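Dipeptide transport protein DPPA (Bacillus subtilis, PDB 1HI9) hydrolyses N-terminal residues from peptides containing D-amino acids, as a zinc-dependent aminopeptidase whose ten subunits enclose the active sites in a central chamber. Local coordinates at residues T109-M117 and K174-V182; D215-Y226 and T244-M254. All blocks are in the same frame, centred on the assembly; numbering follows the deposited sequence.

Contact 1 (T109-M117 and K174-V182); sequences TPGVMSHSM and KQTISRSAV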
loop_
_atom_site.group_PDB
_atom_site.type_symbol
_atom_site.label_atom_id
_atom_site.label_comp_id
_atom_site.label_asym_id
_atom_site.label_seq_id
_atom_site.Cartn_x
_atom_site.Cartn_y
_atom_site.Cartn_z
ATOM N N THR A 109 12.898 -24.579 25.133
ATOM C CA THR A 109 12.239 -25.448 26.107
ATOM C C THR A 109 10.711 -25.274 26.044
ATOM O O THR A 109 10.207 -24.313 25.450
ATOM C CB THR A 109 12.716 -25.148 27.545
ATOM O OG1 THR A 109 12.224 -23.869 27.962
ATOM C CG2 THR A 109 14.243 -25.133 27.614
ATOM N N PRO A 110 9.955 -26.216 26.640
ATOM C CA PRO A 110 8.489 -26.148 26.648
ATOM C C PRO A 110 8.052 -24.861 27.342
ATOM O O PRO A 110 8.727 -24.396 28.252
ATOM C CB PRO A 110 8.095 -27.383 27.452
ATOM C CG PRO A 110 9.213 -28.342 27.169
ATOM C CD PRO A 110 10.419 -27.460 27.284
ATOM N N GLY A 111 6.923 -24.300 26.923
ATOM C CA GLY A 111 6.449 -23.064 27.520
ATOM C C GLY A 111 5.905 -22.120 26.463
ATOM O O GLY A 111 6.470 -21.981 25.371
ATOM N N VAL A 112 4.787 -21.479 26.782
ATOM C CA VAL A 112 4.167 -20.542 25.861
ATOM C C VAL A 112 5.127 -19.396 25.517
ATOM O O VAL A 112 5.783 -18.838 26.396
ATOM C CB VAL A 112 2.863 -19.971 26.460
ATOM C CG1 VAL A 112 3.167 -19.228 27.746
ATOM C CG2 VAL A 112 2.176 -19.069 25.445
ATOM N N MET A 113 5.214 -19.072 24.227
ATOM C CA MET A 113 6.074 -18.003 23.724
ATOM C C MET A 113 7.496 -18.045 24.267
ATOM O O MET A 113 8.090 -17.012 24.553
ATOM C CB MET A 113 5.439 -16.646 24.023
ATOM C CG MET A 113 4.072 -16.486 23.369
ATOM S SD MET A 113 3.290 -14.861 23.683
ATOM C CE MET A 113 4.018 -13.995 22.400
ATOM N N SER A 114 8.039 -19.250 24.397
ATOM C CA SER A 114 9.395 -19.426 24.909
ATOM C C SER A 114 10.454 -18.773 24.007
ATOM O O SER A 114 10.407 -18.886 22.780
ATOM C CB SER A 114 9.711 -20.917 25.046
ATOM O OG SER A 114 9.672 -21.550 23.783
ATOM N N HIS A 115 11.401 -18.087 24.637
ATOM C CA HIS A 115 12.505 -17.436 23.931
ATOM C C HIS A 115 13.390 -16.763 24.965
ATOM O O HIS A 115 13.061 -16.773 26.145
ATOM C CB HIS A 115 11.994 -16.390 22.939
ATOM C CG HIS A 115 11.356 -15.207 23.595
ATOM N ND1 HIS A 115 10.092 -15.253 24.143
ATOM C CD2 HIS A 115 11.824 -13.961 23.836
ATOM C CE1 HIS A 115 9.807 -14.086 24.690
ATOM N NE2 HIS A 115 10.842 -13.283 24.516
ATOM N N SER A 116 14.510 -16.207 24.512
ATOM C CA SER A 116 15.459 -15.511 25.377
ATOM C C SER A 116 15.964 -14.234 24.701
ATOM O O SER A 116 16.861 -14.290 23.865
ATOM C CB SER A 116 16.655 -16.413 25.699
ATOM O OG SER A 116 16.255 -17.561 26.410
ATOM N N MET A 117 15.381 -13.098 25.082
ATOM C CA MET A 117 15.717 -11.776 24.540
ATOM C C MET A 117 15.340 -11.607 23.066
ATOM O O MET A 117 14.507 -10.771 22.737
ATOM C CB MET A 117 17.198 -11.465 24.743
ATOM C CG MET A 117 17.603 -11.288 26.206
ATOM S SD MET A 117 16.614 -10.044 27.118
ATOM C CE MET A 117 17.239 -8.498 26.426
ATOM N N LYS A 174 -1.134 -19.235 34.372
ATOM C CA LYS A 174 -1.691 -19.989 33.259
ATOM C C LYS A 174 -0.877 -21.257 33.006
ATOM O O LYS A 174 0.287 -21.338 33.388
ATOM C CB LYS A 174 -1.733 -19.116 31.993
ATOM C CG LYS A 174 -0.394 -18.504 31.598
ATOM C CD LYS A 174 -0.538 -17.584 30.402
ATOM C CE LYS A 174 0.771 -16.858 30.103
ATOM N NZ LYS A 174 0.660 -15.890 28.954
ATOM N N GLN A 175 -1.504 -22.240 32.366
ATOM C CA GLN A 175 -0.858 -23.508 32.052
ATOM C C GLN A 175 -0.524 -23.585 30.568
ATOM O O GLN A 175 -1.381 -23.338 29.716
ATOM C CB GLN A 175 -1.775 -24.681 32.398
ATOM C CG GLN A 175 -2.162 -24.775 33.854
ATOM C CD GLN A 175 -0.989 -25.103 34.748
ATOM O OE1 GLN A 175 -0.262 -26.069 34.501
ATOM N NE2 GLN A 175 -0.806 -24.315 35.806
ATOM N N THR A 176 0.722 -23.938 30.259
ATOM C CA THR A 176 1.164 -24.045 28.872
ATOM C C THR A 176 0.686 -25.336 28.205
ATOM O O THR A 176 0.829 -26.416 28.767
ATOM C CB THR A 176 2.703 -23.989 28.795
ATOM O OG1 THR A 176 3.148 -22.653 29.057
ATOM C CG2 THR A 176 3.191 -24.448 27.425
ATOM N N ILE A 177 0.107 -25.212 27.016
ATOM C CA ILE A 177 -0.341 -26.366 26.251
ATOM C C ILE A 177 0.568 -26.502 25.017
ATOM O O ILE A 177 0.907 -27.614 24.603
ATOM C CB ILE A 177 -1.820 -26.225 25.824
ATOM C CG1 ILE A 177 -2.713 -26.258 27.077
ATOM C CG2 ILE A 177 -2.216 -27.357 24.862
ATOM C CD1 ILE A 177 -4.205 -26.057 26.788
ATOM N N SER A 178 0.962 -25.365 24.442
ATOM C CA SER A 178 1.866 -25.319 23.288
ATOM C C SER A 178 2.582 -23.972 23.336
ATOM O O SER A 178 2.347 -23.166 24.242
ATOM C CB SER A 178 1.110 -25.453 21.963
ATOM O OG SER A 178 0.619 -24.212 21.512
ATOM N N ARG A 179 3.459 -23.718 22.377
ATOM C CA ARG A 179 4.173 -22.452 22.380
ATOM C C ARG A 179 3.224 -21.273 22.103
ATOM O O ARG A 179 3.573 -20.123 22.343
ATOM C CB ARG A 179 5.312 -22.483 21.355
ATOM C CG ARG A 179 6.306 -21.330 21.471
ATOM C CD ARG A 179 7.622 -21.736 20.853
ATOM N NE ARG A 179 8.613 -20.677 20.863
ATOM C CZ ARG A 179 8.670 -19.701 19.967
ATOM N NH1 ARG A 179 7.775 -19.652 18.989
ATOM N NH2 ARG A 179 9.641 -18.790 20.033
ATOM N N SER A 180 2.019 -21.559 21.616
ATOM C CA SER A 180 1.054 -20.500 21.335
ATOM C C SER A 180 -0.345 -20.859 21.817
ATOM O O SER A 180 -1.346 -20.534 21.169
ATOM C CB SER A 180 1.012 -20.200 19.832
ATOM O OG SER A 180 0.643 -21.353 19.094
ATOM N N ALA A 181 -0.413 -21.544 22.954
ATOM C CA ALA A 181 -1.699 -21.964 23.516
ATOM C C ALA A 181 -1.581 -22.222 25.006
ATOM O O ALA A 181 -0.602 -22.802 25.474
ATOM C CB ALA A 181 -2.189 -23.224 22.810
ATOM N N VAL A 182 -2.585 -21.796 25.753
ATOM C CA VAL A 182 -2.561 -21.994 27.188
ATOM C C VAL A 182 -3.950 -22.160 27.783
ATOM O O VAL A 182 -4.959 -21.839 27.156
ATOM C CB VAL A 182 -1.876 -20.807 27.912
ATOM C CG1 VAL A 182 -0.414 -20.703 27.501
ATOM C CG2 VAL A 182 -2.608 -19.517 27.596
#
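Arg179 holds Ser114 from the side, next to the nucleophile His115, where the active-site loop of this M55 peptidase lies against the turn joining strands 169-176 and 181-184. The arginine chain leaves with CG anti to its backbone N (chi1 -168°) and runs extended to NE, alongside the loop. NH2 meets Ser114 O at 2.9 Å, nearly in line with the carbonyl. NE donates to Ser114 OG at 3.2 Å, with OG near the guanidinium plane. NH1 turns to Phe273 O of a neighbouring subunit. An alanine here would remove all three links and is likely to leave the loop beside His115 less firmly fixed and Phe273 O without this donor.

Val112 packs against both Thr176 and Val182. Its CB lies 3.5 Å from Val182 CG1, and the two valine side chains cross at about a right angle. CG2 rests on Arg179 O. Val112 N donates to Thr176 OG1 at 3.0 Å, and that hydroxyl also bonds Asp154. Met113 N donates to Arg179 O at 2.7 Å. On the far side of the same residue, Met113 O accepts from His115 ND1 at 2.7 Å, with the oxygen in the imidazole plane.

Contact 2 (D215-Y226 and T244-M254); sequences DRPVLSIEFANY and TTTVQFQAKDM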
loop_
_atom_site.group_PDB
_atom_site.type_symbol
_atom_site.label_atom_id
_atom_site.label_comp_id
_atom_site.label_asym_id
_atom_site.label_seq_id
_atom_site.Cartn_x
_atom_site.Cartn_y
_atom_site.Cartn_z
ATOM N N ASP A 215 32.622 -14.473 39.947
ATOM C CA ASP A 215 33.383 -13.226 39.945
ATOM C C ASP A 215 33.672 -12.743 38.530
ATOM O O ASP A 215 33.431 -11.585 38.206
ATOM C CB ASP A 215 34.707 -13.415 40.688
ATOM C CG ASP A 215 34.531 -13.485 42.192
ATOM O OD1 ASP A 215 35.537 -13.737 42.901
ATOM O OD2 ASP A 215 33.393 -13.283 42.663
ATOM N N ARG A 216 34.213 -13.625 37.697
ATOM C CA ARG A 216 34.529 -13.284 36.311
ATOM C C ARG A 216 33.789 -14.269 35.429
ATOM O O ARG A 216 34.385 -15.155 34.822
ATOM C CB ARG A 216 36.035 -13.389 36.056
ATOM C CG ARG A 216 36.872 -12.363 36.812
ATOM C CD ARG A 216 38.362 -12.599 36.578
ATOM N NE ARG A 216 38.707 -12.569 35.153
ATOM C CZ ARG A 216 38.660 -11.478 34.392
ATOM N NH1 ARG A 216 38.283 -10.316 34.915
ATOM N NH2 ARG A 216 38.991 -11.549 33.110
ATOM N N PRO A 217 32.466 -14.112 35.343
ATOM C CA PRO A 217 31.614 -14.990 34.544
ATOM C C PRO A 217 31.935 -15.050 33.061
ATOM O O PRO A 217 32.345 -14.066 32.451
ATOM C CB PRO A 217 30.213 -14.446 34.817
ATOM C CG PRO A 217 30.453 -12.988 34.995
ATOM C CD PRO A 217 31.699 -12.960 35.854
ATOM N N VAL A 218 31.761 -16.236 32.501
ATOM C CA VAL A 218 31.986 -16.449 31.089
ATOM C C VAL A 218 30.605 -16.577 30.466
ATOM O O VAL A 218 29.846 -17.510 30.764
ATOM C CB VAL A 218 32.778 -17.743 30.819
ATOM C CG1 VAL A 218 32.850 -18.011 29.327
ATOM C CG2 VAL A 218 34.181 -17.623 31.397
ATOM N N LEU A 219 30.276 -15.617 29.609
ATOM C CA LEU A 219 28.998 -15.606 28.931
ATOM C C LEU A 219 29.089 -16.413 27.652
ATOM O O LEU A 219 30.020 -16.245 26.874
ATOM C CB LEU A 219 28.594 -14.168 28.591
ATOM C CG LEU A 219 27.335 -14.001 27.725
ATOM C CD1 LEU A 219 26.149 -14.650 28.423
ATOM C CD2 LEU A 219 27.057 -12.512 27.474
ATOM N N SER A 220 28.134 -17.306 27.449
ATOM C CA SER A 220 28.093 -18.112 26.240
ATOM C C SER A 220 26.694 -17.964 25.659
ATOM O O SER A 220 25.695 -18.049 26.378
ATOM C CB SER A 220 28.379 -19.590 26.540
ATOM O OG SER A 220 29.764 -19.818 26.722
ATOM N N ILE A 221 26.630 -17.717 24.359
ATOM C CA ILE A 221 25.356 -17.574 23.692
ATOM C C ILE A 221 25.342 -18.478 22.483
ATOM O O ILE A 221 26.191 -18.363 21.605
ATOM C CB ILE A 221 25.113 -16.131 23.202
ATOM C CG1 ILE A 221 25.288 -15.151 24.357
ATOM C CG2 ILE A 221 23.710 -16.020 22.600
ATOM C CD1 ILE A 221 25.155 -13.723 23.964
ATOM N N GLU A 222 24.390 -19.398 22.451
ATOM C CA GLU A 222 24.264 -20.287 21.313
ATOM C C GLU A 222 23.144 -19.708 20.456
ATOM O O GLU A 222 22.011 -19.566 20.922
ATOM C CB GLU A 222 23.890 -21.688 21.771
ATOM C CG GLU A 222 23.887 -22.702 20.645
ATOM C CD GLU A 222 23.457 -24.084 21.108
ATOM O OE1 GLU A 222 24.062 -24.618 22.061
ATOM O OE2 GLU A 222 22.510 -24.631 20.514
ATOM N N PHE A 223 23.460 -19.363 19.211
ATOM C CA PHE A 223 22.473 -18.795 18.299
ATOM C C PHE A 223 21.859 -19.861 17.397
ATOM O O PHE A 223 22.398 -20.962 17.254
ATOM C CB PHE A 223 23.122 -17.695 17.448
ATOM C CG PHE A 223 23.621 -16.530 18.254
ATOM C CD1 PHE A 223 24.951 -16.466 18.663
ATOM C CD2 PHE A 223 22.750 -15.505 18.633
ATOM C CE1 PHE A 223 25.412 -15.399 19.441
ATOM C CE2 PHE A 223 23.195 -14.428 19.415
ATOM C CZ PHE A 223 24.532 -14.372 19.823
ATOM N N ALA A 224 20.726 -19.529 16.786
ATOM C CA ALA A 224 20.033 -20.467 15.910
ATOM C C ALA A 224 20.838 -20.832 14.664
ATOM O O ALA A 224 20.860 -22.002 14.272
ATOM C CB ALA A 224 18.679 -19.899 15.512
ATOM N N ASN A 225 21.488 -19.843 14.043
ATOM C CA ASN A 225 22.291 -20.097 12.839
ATOM C C ASN A 225 23.680 -19.475 12.941
ATOM O O ASN A 225 23.951 -18.666 13.826
ATOM C CB ASN A 225 21.573 -19.596 11.567
ATOM C CG ASN A 225 21.370 -18.091 11.552
ATOM O OD1 ASN A 225 20.237 -17.593 11.628
ATOM N ND2 ASN A 225 22.468 -17.356 11.455
ATOM N N TYR A 226 24.565 -19.859 12.032
ATOM C CA TYR A 226 25.928 -19.351 12.051
ATOM C C TYR A 226 26.035 -17.848 11.737
ATOM O O TYR A 226 26.941 -17.155 12.221
ATOM C CB TYR A 226 26.790 -20.150 11.080
ATOM C CG TYR A 226 28.268 -20.038 11.361
ATOM C CD1 TYR A 226 28.870 -20.791 12.381
ATOM C CD2 TYR A 226 29.066 -19.170 10.621
ATOM C CE1 TYR A 226 30.241 -20.677 12.649
ATOM C CE2 TYR A 226 30.427 -19.051 10.880
ATOM C CZ TYR A 226 31.006 -19.798 11.887
ATOM O OH TYR A 226 32.342 -19.641 12.127
ATOM N N THR A 244 30.426 -25.023 16.230
ATOM C CA THR A 244 29.167 -24.619 16.864
ATOM C C THR A 244 28.713 -23.234 16.399
ATOM O O THR A 244 29.365 -22.588 15.577
ATOM C CB THR A 244 29.290 -24.540 18.398
ATOM O OG1 THR A 244 29.861 -23.279 18.768
ATOM C CG2 THR A 244 30.178 -25.650 18.933
ATOM N N THR A 245 27.586 -22.787 16.940
ATOM C CA THR A 245 27.045 -21.477 16.624
ATOM C C THR A 245 27.031 -20.703 17.931
ATOM O O THR A 245 26.233 -19.781 18.129
ATOM C CB THR A 245 25.613 -21.572 16.093
ATOM O OG1 THR A 245 24.782 -22.179 17.089
ATOM C CG2 THR A 245 25.577 -22.395 14.818
ATOM N N THR A 246 27.936 -21.093 18.820
ATOM C CA THR A 246 28.055 -20.479 20.131
ATOM C C THR A 246 29.217 -19.494 20.167
ATOM O O THR A 246 30.306 -19.787 19.671
ATOM C CB THR A 246 28.288 -21.560 21.204
ATOM O OG1 THR A 246 27.292 -22.583 21.067
ATOM C CG2 THR A 246 28.195 -20.969 22.590
ATOM N N VAL A 247 28.969 -18.322 20.751
ATOM C CA VAL A 247 29.982 -17.284 20.875
ATOM C C VAL A 247 30.207 -17.043 22.361
ATOM O O VAL A 247 29.251 -16.959 23.126
ATOM C CB VAL A 247 29.531 -15.980 20.199
ATOM C CG1 VAL A 247 30.640 -14.943 20.269
ATOM C CG2 VAL A 247 29.133 -16.261 18.754
ATOM N N GLN A 248 31.469 -16.956 22.771
ATOM C CA GLN A 248 31.779 -16.756 24.179
ATOM C C GLN A 248 32.435 -15.407 24.453
ATOM O O GLN A 248 33.103 -14.825 23.596
ATOM C CB GLN A 248 32.691 -17.875 24.688
ATOM C CG GLN A 248 32.173 -19.268 24.404
ATOM C CD GLN A 248 32.936 -20.327 25.168
ATOM O OE1 GLN A 248 34.167 -20.315 25.196
ATOM N NE2 GLN A 248 32.205 -21.254 25.798
ATOM N N PHE A 249 32.239 -14.923 25.669
ATOM C CA PHE A 249 32.792 -13.654 26.088
ATOM C C PHE A 249 33.173 -13.702 27.566
ATOM O O PHE A 249 32.309 -13.886 28.428
ATOM C CB PHE A 249 31.760 -12.542 25.866
ATOM C CG PHE A 249 32.192 -11.201 26.388
ATOM C CD1 PHE A 249 33.117 -10.431 25.686
ATOM C CD2 PHE A 249 31.728 -10.740 27.616
ATOM C CE1 PHE A 249 33.571 -9.228 26.198
ATOM C CE2 PHE A 249 32.178 -9.536 28.135
ATOM C CZ PHE A 249 33.104 -8.778 27.426
ATOM N N GLN A 250 34.464 -13.537 27.854
ATOM C CA GLN A 250 34.952 -13.534 29.229
ATOM C C GLN A 250 34.719 -12.124 29.765
ATOM O O GLN A 250 35.278 -11.154 29.248
ATOM C CB GLN A 250 36.445 -13.884 29.269
ATOM C CG GLN A 250 37.109 -13.669 30.626
ATOM C CD GLN A 250 36.551 -14.559 31.730
ATOM O OE1 GLN A 250 36.800 -15.762 31.770
ATOM N NE2 GLN A 250 35.781 -13.961 32.630
ATOM N N ALA A 251 33.874 -12.012 30.785
ATOM C CA ALA A 251 33.536 -10.722 31.380
ATOM C C ALA A 251 34.275 -10.476 32.691
ATOM O O ALA A 251 34.754 -11.414 33.325
ATOM C CB ALA A 251 32.032 -10.645 31.620
ATOM N N LYS A 252 34.353 -9.210 33.088
ATOM C CA LYS A 252 35.018 -8.821 34.327
ATOM C C LYS A 252 34.103 -9.069 35.522
ATOM O O LYS A 252 34.574 -9.346 36.623
ATOM C CB LYS A 252 35.399 -7.340 34.290
ATOM C CG LYS A 252 36.309 -6.956 33.133
ATOM C CD LYS A 252 36.817 -5.511 33.259
ATOM C CE LYS A 252 35.680 -4.473 33.250
ATOM N NZ LYS A 252 34.782 -4.530 34.460
ATOM N N ASP A 253 32.799 -8.945 35.288
ATOM C CA ASP A 253 31.778 -9.163 36.305
ATOM C C ASP A 253 30.424 -9.411 35.646
ATOM O O ASP A 253 30.288 -9.310 34.425
ATOM C CB ASP A 253 31.674 -7.960 37.230
ATOM C CG ASP A 253 31.692 -6.656 36.475
ATOM O OD1 ASP A 253 32.792 -6.161 36.159
ATOM O OD2 ASP A 253 30.607 -6.130 36.175
ATOM N N MET A 254 29.419 -9.732 36.456
ATOM C CA MET A 254 28.089 -10.011 35.923
ATOM C C MET A 254 27.514 -8.817 35.160
ATOM O O MET A 254 26.828 -8.989 34.155
ATOM C CB MET A 254 27.143 -10.412 37.058
ATOM C CG MET A 254 25.820 -11.018 36.596
ATOM S SD MET A 254 26.032 -12.462 35.530
ATOM C CE MET A 254 24.736 -12.125 34.289
#
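An antiparallel strand pair, 218-223 with 246-250, forms this contact within a five-stranded sheet. The strand directions differ by 164°. Leu219 pairs with Phe249 and Ile221 with Val247, each through two backbone hydrogen bonds. The ladder runs on at both ends, with Ala251 N bound to Pro217 O and Phe223 N to Thr245 O.

The side chains divide between two faces. Leu219, Ile221, Val247 and Phe249 share one, where helix 254-268 packs on Leu219 and Phe249. Phe223 presents its ring edge to Val247, with CE1 3.9 Å from CG2, while Ile221 CG2 lies over one face of that ring. Val218, Ser220, Glu222, Thr246, Gln248 and Gln250 share the other face. There Gln248 NE2 makes a weak bond to Ser220 OG. Glu222 CG lies 3.4 Å from Thr246 OG1, and its carboxylate goes on to a salt bridge with Arg122.

At one end Gln250 bends at chi2 (64°), bringing its amide onward past the end of the strand. NE2 donates to Arg216 O at 2.9 Å, from above the carbonyl plane, and also to Ala251 O at 2.8 Å. The Arg216 guanidinium lies over Ala251 O, its plane 21° from the Gln250 amide. At the other end Thr245 OG1 donates to Phe223 O at 2.7 Å. Its CG2 touches the backbone of Tyr226, whose ring edge meets Thr244 O, 3.6 Å from CE1. Side chains alternating between two faces, with hydrogen-bonded and non-hydrogen-bonded pairs taking turns, are characteristic of an antiparallel beta ladder.

In the fold
Contact 1 closes along the chain before contact 2 opens. Their centres are 25 Å apart and their nearest atoms about 7 Å, without touching. Contact 1 joins the loop after strand 97-103 to strands 169-176 and 181-184 of the mixed sheet, which continues into another subunit. Contact 2 is in the antiparallel five-stranded sheet, beside strand 121-126, which follows that loop. The chain therefore leads from the active-site loop into the second sheet. Both contacts also reach the same neighbouring subunit: Arg179 and Pro110 meet residues of its 226-232 region, while Tyr226 and Asn225 pack on its Thr109 and Arg179. The two regions meet across a subunit boundary of the decamer; contact 1 holds His115, beside a zinc ion.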